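Local coordinates for oligogalacturonate lyase (Yersinia enterocolitica subsp. enterocolitica, PDB 3PE7), which probably cleaves oligogalacturonates, the short breakdown products of pectin, by beta-elimination in the cytoplasm, using a metal-dependent site in a seven-bladed beta-propeller, at residues Tyr195-His207 and Arg217-Arg229. Numbering follows the deposited sequence.
Sequences YRPYDDSTVAFCH and RMWLINEDGTNMR
On the hairpin of a beta-propeller blade, the H207 imidazole lies face to face on the five-membered ring of the W219 indole, 3.8 Å between centroids and 22° apart, with W219 NE1 over the middle of the imidazole. F205 offers one face to W219 CB, a CH-pi contact (3.7 Å from CB to the F205 ring centroid), and its edge to M228 SD, a Met-aromatic contact. C206 SG sits over one face of the R217 guanidinium, 3.6 Å from R217 CZ, while a water bridging R217 NE to H207 O meets that group at its edge. These side chains pack over main-chain pairs that join antiparallel strands 202-207 and 218-222, the middle two of four, as in F205 N to W219 O at 3.0 Å. F205 and W219, like V203 and I221, are hydrogen-bonded pairs whose side chains lie on one face of the sheet; those of the non-hydrogen-bonded pair A204 and L220 lie on the other. With chi1 at 66°, F205 leans across the hairpin, bringing CE2 to 3.8 Å from I221 CG2. H207 ND1 is hydrogen-bonded to D215 and W219 NE1 to the carbonyl of A216, which probably limits the rotation of both rings, and R217 is salt-bridged to E243 and E208. Where turns D199-T202 and N222-G225 meet, Y195 OH donates to the anti lone pair of E223 OE1 at 2.7 Å, an oxygen also salt-bridged to K138 NZ.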
loop_
_atom_site.group_PDB
_atom_site.type_symbol
_atom_site.label_atom_id
_atom_site.label_comp_id
_atom_site.label_asym_id
_atom_site.label_seq_id
_atom_site.Cartn_x
_atom_site.Cartn_y
_atom_site.Cartn_z
ATOM N N TYR A 195 -8.736 -8.113 3.511
ATOM C CA TYR A 195 -9.475 -8.552 4.718
ATOM C C TYR A 195 -9.823 -7.324 5.571
ATOM O O TYR A 195 -8.977 -6.454 5.766
ATOM C CB TYR A 195 -8.619 -9.496 5.572
ATOM C CG TYR A 195 -8.852 -10.973 5.338
ATOM C CD1 TYR A 195 -7.829 -11.794 4.845
ATOM C CD2 TYR A 195 -10.083 -11.560 5.654
ATOM C CE1 TYR A 195 -8.044 -13.168 4.642
ATOM C CE2 TYR A 195 -10.305 -12.900 5.459
ATOM C CZ TYR A 195 -9.285 -13.704 4.958
ATOM O OH TYR A 195 -9.520 -15.040 4.786
ATOM N N ARG A 196 -11.049 -7.265 6.096
ATOM C CA ARG A 196 -11.385 -6.256 7.100
ATOM C C ARG A 196 -10.597 -6.574 8.373
ATOM O O ARG A 196 -10.680 -7.696 8.878
ATOM C CB ARG A 196 -12.880 -6.281 7.416
ATOM C CG ARG A 196 -13.287 -5.222 8.463
ATOM C CD ARG A 196 -14.811 -5.215 8.659
ATOM N NE ARG A 196 -15.242 -4.195 9.627
ATOM C CZ ARG A 196 -16.457 -4.180 10.182
ATOM N NH1 ARG A 196 -16.802 -3.216 11.022
ATOM N NH2 ARG A 196 -17.333 -5.145 9.891
ATOM N N PRO A 197 -9.814 -5.599 8.893
ATOM C CA PRO A 197 -9.127 -5.866 10.152
ATOM C C PRO A 197 -10.110 -6.337 11.240
ATOM O O PRO A 197 -11.173 -5.736 11.415
ATOM C CB PRO A 197 -8.526 -4.507 10.518
ATOM C CG PRO A 197 -8.272 -3.839 9.209
ATOM C CD PRO A 197 -9.454 -4.276 8.347
ATOM N N TYR A 198 -9.738 -7.415 11.934
ATOM C CA TYR A 198 -10.508 -7.992 13.070
ATOM C C TYR A 198 -11.870 -8.553 12.697
ATOM O O TYR A 198 -12.704 -8.838 13.580
ATOM C CB TYR A 198 -10.600 -6.980 14.242
ATOM C CG TYR A 198 -9.250 -6.363 14.529
ATOM C CD1 TYR A 198 -8.246 -7.096 15.148
ATOM C CD2 TYR A 198 -8.954 -5.065 14.115
ATOM C CE1 TYR A 198 -6.994 -6.537 15.377
ATOM C CE2 TYR A 198 -7.713 -4.504 14.326
ATOM C CZ TYR A 198 -6.737 -5.233 14.951
ATOM O OH TYR A 198 -5.503 -4.667 15.178
ATOM N N ASP A 199 -12.106 -8.726 11.392
ATOM C CA ASP A 199 -13.350 -9.346 10.906
ATOM C C ASP A 199 -13.069 -10.180 9.648
ATOM O O ASP A 199 -13.256 -9.718 8.525
ATOM C CB ASP A 199 -14.424 -8.281 10.643
ATOM C CG ASP A 199 -15.717 -8.855 10.070
ATOM O OD1 ASP A 199 -16.001 -10.055 10.295
ATOM O OD2 ASP A 199 -16.463 -8.094 9.410
ATOM N N ASP A 200 -12.607 -11.405 9.857
ATOM C CA ASP A 200 -12.342 -12.317 8.732
ATOM C C ASP A 200 -13.550 -12.617 7.861
ATOM O O ASP A 200 -13.383 -13.066 6.728
ATOM C CB ASP A 200 -11.741 -13.637 9.220
ATOM C CG ASP A 200 -10.383 -13.466 9.846
ATOM O OD1 ASP A 200 -9.789 -14.505 10.161
ATOM O OD2 ASP A 200 -9.900 -12.319 10.034
ATOM N N SER A 201 -14.759 -12.371 8.370
ATOM C CA SER A 201 -15.970 -12.632 7.609
ATOM C C SER A 201 -16.204 -11.609 6.481
ATOM O O SER A 201 -17.052 -11.831 5.617
ATOM C CB SER A 201 -17.185 -12.695 8.545
ATOM O OG SER A 201 -17.168 -13.887 9.345
ATOM N N THR A 202 -15.449 -10.503 6.481
ATOM C CA THR A 202 -15.637 -9.446 5.490
ATOM C C THR A 202 -14.373 -9.209 4.647
ATOM O O THR A 202 -13.305 -8.924 5.184
ATOM C CB THR A 202 -16.059 -8.120 6.155
ATOM O OG1 THR A 202 -17.266 -8.332 6.907
ATOM C CG2 THR A 202 -16.350 -7.047 5.117
ATOM N N VAL A 203 -14.522 -9.330 3.331
ATOM C CA VAL A 203 -13.434 -9.012 2.401
ATOM C C VAL A 203 -13.876 -7.914 1.439
ATOM O O VAL A 203 -14.925 -8.029 0.778
ATOM C CB VAL A 203 -12.987 -10.280 1.600
ATOM C CG1 VAL A 203 -11.829 -9.952 0.623
ATOM C CG2 VAL A 203 -12.590 -11.413 2.556
ATOM N N ALA A 204 -13.096 -6.827 1.371
ATOM C CA ALA A 204 -13.347 -5.784 0.397
ATOM C C ALA A 204 -12.511 -6.111 -0.824
ATOM O O ALA A 204 -11.462 -6.731 -0.699
ATOM C CB ALA A 204 -12.970 -4.397 0.951
ATOM N N PHE A 205 -12.998 -5.715 -1.996
ATOM C CA PHE A 205 -12.232 -5.862 -3.258
ATOM C C PHE A 205 -12.796 -4.887 -4.267
ATOM O O PHE A 205 -13.835 -4.274 -4.034
ATOM C CB PHE A 205 -12.290 -7.304 -3.809
ATOM C CG PHE A 205 -13.666 -7.732 -4.264
ATOM C CD1 PHE A 205 -14.001 -7.731 -5.618
ATOM C CD2 PHE A 205 -14.625 -8.161 -3.342
ATOM C CE1 PHE A 205 -15.265 -8.122 -6.035
ATOM C CE2 PHE A 205 -15.895 -8.554 -3.769
ATOM C CZ PHE A 205 -16.209 -8.536 -5.114
ATOM N N CYS A 206 -12.102 -4.710 -5.390
ATOM C CA CYS A 206 -12.557 -3.743 -6.387
ATOM C C CYS A 206 -12.805 -4.345 -7.762
ATOM O O CYS A 206 -12.310 -5.429 -8.100
ATOM C CB CYS A 206 -11.571 -2.562 -6.517
ATOM S SG CYS A 206 -9.974 -2.942 -7.321
ATOM N N HIS A 207 -13.575 -3.604 -8.548
ATOM C CA HIS A 207 -13.595 -3.802 -9.996
ATOM C C HIS A 207 -12.561 -2.837 -10.534
ATOM O O HIS A 207 -12.755 -1.615 -10.487
ATOM C CB HIS A 207 -14.979 -3.515 -10.562
ATOM C CG HIS A 207 -15.995 -4.568 -10.231
ATOM N ND1 HIS A 207 -17.289 -4.526 -10.711
ATOM C CD2 HIS A 207 -15.914 -5.685 -9.468
ATOM C CE1 HIS A 207 -17.957 -5.574 -10.263
ATOM N NE2 HIS A 207 -17.154 -6.283 -9.490
ATOM N N ARG A 217 -16.811 0.771 -8.236
ATOM C CA ARG A 217 -15.462 0.503 -7.819
ATOM C C ARG A 217 -15.423 -0.525 -6.694
ATOM O O ARG A 217 -14.745 -1.525 -6.800
ATOM C CB ARG A 217 -14.816 1.795 -7.336
ATOM C CG ARG A 217 -13.426 1.989 -7.798
ATOM C CD ARG A 217 -12.384 1.250 -7.022
ATOM N NE ARG A 217 -11.357 0.904 -7.970
ATOM C CZ ARG A 217 -10.076 0.671 -7.711
ATOM N NH1 ARG A 217 -9.590 0.723 -6.480
ATOM N NH2 ARG A 217 -9.281 0.368 -8.720
ATOM N N MET A 218 -16.166 -0.268 -5.621
ATOM C CA MET A 218 -15.923 -0.923 -4.340
ATOM C C MET A 218 -16.992 -1.960 -4.003
ATOM O O MET A 218 -18.189 -1.684 -4.086
ATOM C CB MET A 218 -15.864 0.115 -3.210
ATOM C CG MET A 218 -14.738 1.141 -3.321
ATOM S SD MET A 218 -15.044 2.550 -2.204
ATOM C CE MET A 218 -14.620 1.875 -0.634
ATOM N N TRP A 219 -16.522 -3.134 -3.600
ATOM C CA TRP A 219 -17.379 -4.273 -3.275
ATOM C C TRP A 219 -16.969 -4.916 -1.963
ATOM O O TRP A 219 -15.821 -4.801 -1.520
ATOM C CB TRP A 219 -17.299 -5.320 -4.399
ATOM C CG TRP A 219 -17.838 -4.769 -5.684
ATOM C CD1 TRP A 219 -17.202 -3.903 -6.528
ATOM C CD2 TRP A 219 -19.139 -4.996 -6.247
ATOM N NE1 TRP A 219 -18.012 -3.597 -7.587
ATOM C CE2 TRP A 219 -19.206 -4.253 -7.442
ATOM C CE3 TRP A 219 -20.250 -5.777 -5.864
ATOM C CZ2 TRP A 219 -20.346 -4.246 -8.267
ATOM C CZ3 TRP A 219 -21.392 -5.774 -6.696
ATOM C CH2 TRP A 219 -21.418 -5.012 -7.878
ATOM N N LEU A 220 -17.932 -5.553 -1.312
ATOM C CA LEU A 220 -17.653 -6.407 -0.178
ATOM C C LEU A 220 -18.180 -7.799 -0.507
ATOM O O LEU A 220 -19.130 -7.954 -1.281
ATOM C CB LEU A 220 -18.352 -5.899 1.085
ATOM C CG LEU A 220 -18.012 -4.524 1.640
ATOM C CD1 LEU A 220 -18.892 -4.296 2.867
ATOM C CD2 LEU A 220 -16.543 -4.476 2.055
ATOM N N ILE A 221 -17.558 -8.807 0.085
ATOM C CA ILE A 221 -18.087 -10.172 0.011
ATOM C C ILE A 221 -17.760 -10.872 1.319
ATOM O O ILE A 221 -16.766 -10.539 1.991
ATOM C CB ILE A 221 -17.510 -10.944 -1.222
ATOM C CG1 ILE A 221 -18.321 -12.210 -1.535
ATOM C CG2 ILE A 221 -16.007 -11.236 -1.050
ATOM C CD1 ILE A 221 -18.010 -12.790 -2.926
ATOM N N ASN A 222 -18.598 -11.830 1.703
ATOM C CA ASN A 222 -18.270 -12.666 2.847
ATOM C C ASN A 222 -17.142 -13.611 2.494
ATOM O O ASN A 222 -16.972 -13.980 1.320
ATOM C CB ASN A 222 -19.485 -13.469 3.320
ATOM C CG ASN A 222 -20.592 -12.599 3.892
ATOM O OD1 ASN A 222 -20.408 -11.415 4.191
ATOM N ND2 ASN A 222 -21.754 -13.209 4.082
ATOM N N GLU A 223 -16.391 -14.017 3.513
ATOM C CA GLU A 223 -15.263 -14.923 3.346
ATOM C C GLU A 223 -15.660 -16.218 2.639
ATOM O O GLU A 223 -14.866 -16.785 1.899
ATOM C CB GLU A 223 -14.648 -15.244 4.699
ATOM C CG GLU A 223 -13.247 -15.813 4.627
ATOM C CD GLU A 223 -12.731 -16.214 5.970
ATOM O OE1 GLU A 223 -11.499 -16.174 6.161
ATOM O OE2 GLU A 223 -13.565 -16.557 6.846
ATOM N N ASP A 224 -16.892 -16.674 2.856
ATOM C CA ASP A 224 -17.322 -17.937 2.255
ATOM C C ASP A 224 -17.880 -17.761 0.841
ATOM O O ASP A 224 -18.393 -18.720 0.252
ATOM C CB ASP A 224 -18.320 -18.657 3.172
ATOM C CG ASP A 224 -19.616 -17.881 3.357
ATOM O OD1 ASP A 224 -19.829 -16.838 2.689
ATOM O OD2 ASP A 224 -20.443 -18.312 4.182
ATOM N N GLY A 225 -17.772 -16.544 0.290
ATOM C CA GLY A 225 -18.269 -16.254 -1.051
ATOM C C GLY A 225 -19.697 -15.756 -1.147
ATOM O O GLY A 225 -20.141 -15.326 -2.222
ATOM N N THR A 226 -20.429 -15.778 -0.032
ATOM C CA THR A 226 -21.811 -15.311 -0.037
ATOM C C THR A 226 -21.910 -13.795 0.107
ATOM O O THR A 226 -20.944 -13.135 0.507
ATOM C CB THR A 226 -22.672 -15.971 1.083
ATOM O OG1 THR A 226 -22.196 -15.564 2.372
ATOM C CG2 THR A 226 -22.647 -17.480 0.980
ATOM N N ASN A 227 -23.078 -13.256 -0.240
ATOM C CA ASN A 227 -23.460 -11.881 0.077
ATOM C C ASN A 227 -22.549 -10.842 -0.577
ATOM O O ASN A 227 -22.111 -9.890 0.073
ATOM C CB ASN A 227 -23.494 -11.662 1.593
ATOM C CG ASN A 227 -24.595 -10.710 2.021
ATOM O OD1 ASN A 227 -24.335 -9.552 2.347
ATOM N ND2 ASN A 227 -25.844 -11.207 2.042
ATOM N N MET A 228 -22.262 -11.041 -1.857
ATOM C CA MET A 228 -21.501 -10.049 -2.599
ATOM C C MET A 228 -22.356 -8.800 -2.794
ATOM O O MET A 228 -23.473 -8.874 -3.309
ATOM C CB MET A 228 -21.023 -10.629 -3.936
ATOM C CG MET A 228 -20.151 -9.675 -4.739
ATOM S SD MET A 228 -19.593 -10.375 -6.305
ATOM C CE MET A 228 -21.152 -10.566 -7.170
ATOM N N ARG A 229 -21.840 -7.650 -2.369
ATOM C CA ARG A 229 -22.596 -6.407 -2.444
ATOM C C ARG A 229 -21.681 -5.215 -2.688
ATOM O O ARG A 229 -20.553 -5.203 -2.243
ATOM C CB ARG A 229 -23.445 -6.192 -1.180
ATOM C CG ARG A 229 -22.685 -5.832 0.113
ATOM C CD ARG A 229 -22.218 -7.074 0.836
ATOM N NE ARG A 229 -21.823 -6.847 2.229
ATOM C CZ ARG A 229 -21.080 -7.694 2.937
ATOM N NH1 ARG A 229 -20.767 -7.413 4.197
ATOM N NH2 ARG A 229 -20.635 -8.821 2.385
HETATM O O HOH W 1 -19.262 -9.612 5.515
HETATM O O HOH W 2 -16.037 -16.541 7.809
HETATM O O HOH W 3 -11.488 0.910 -10.900
#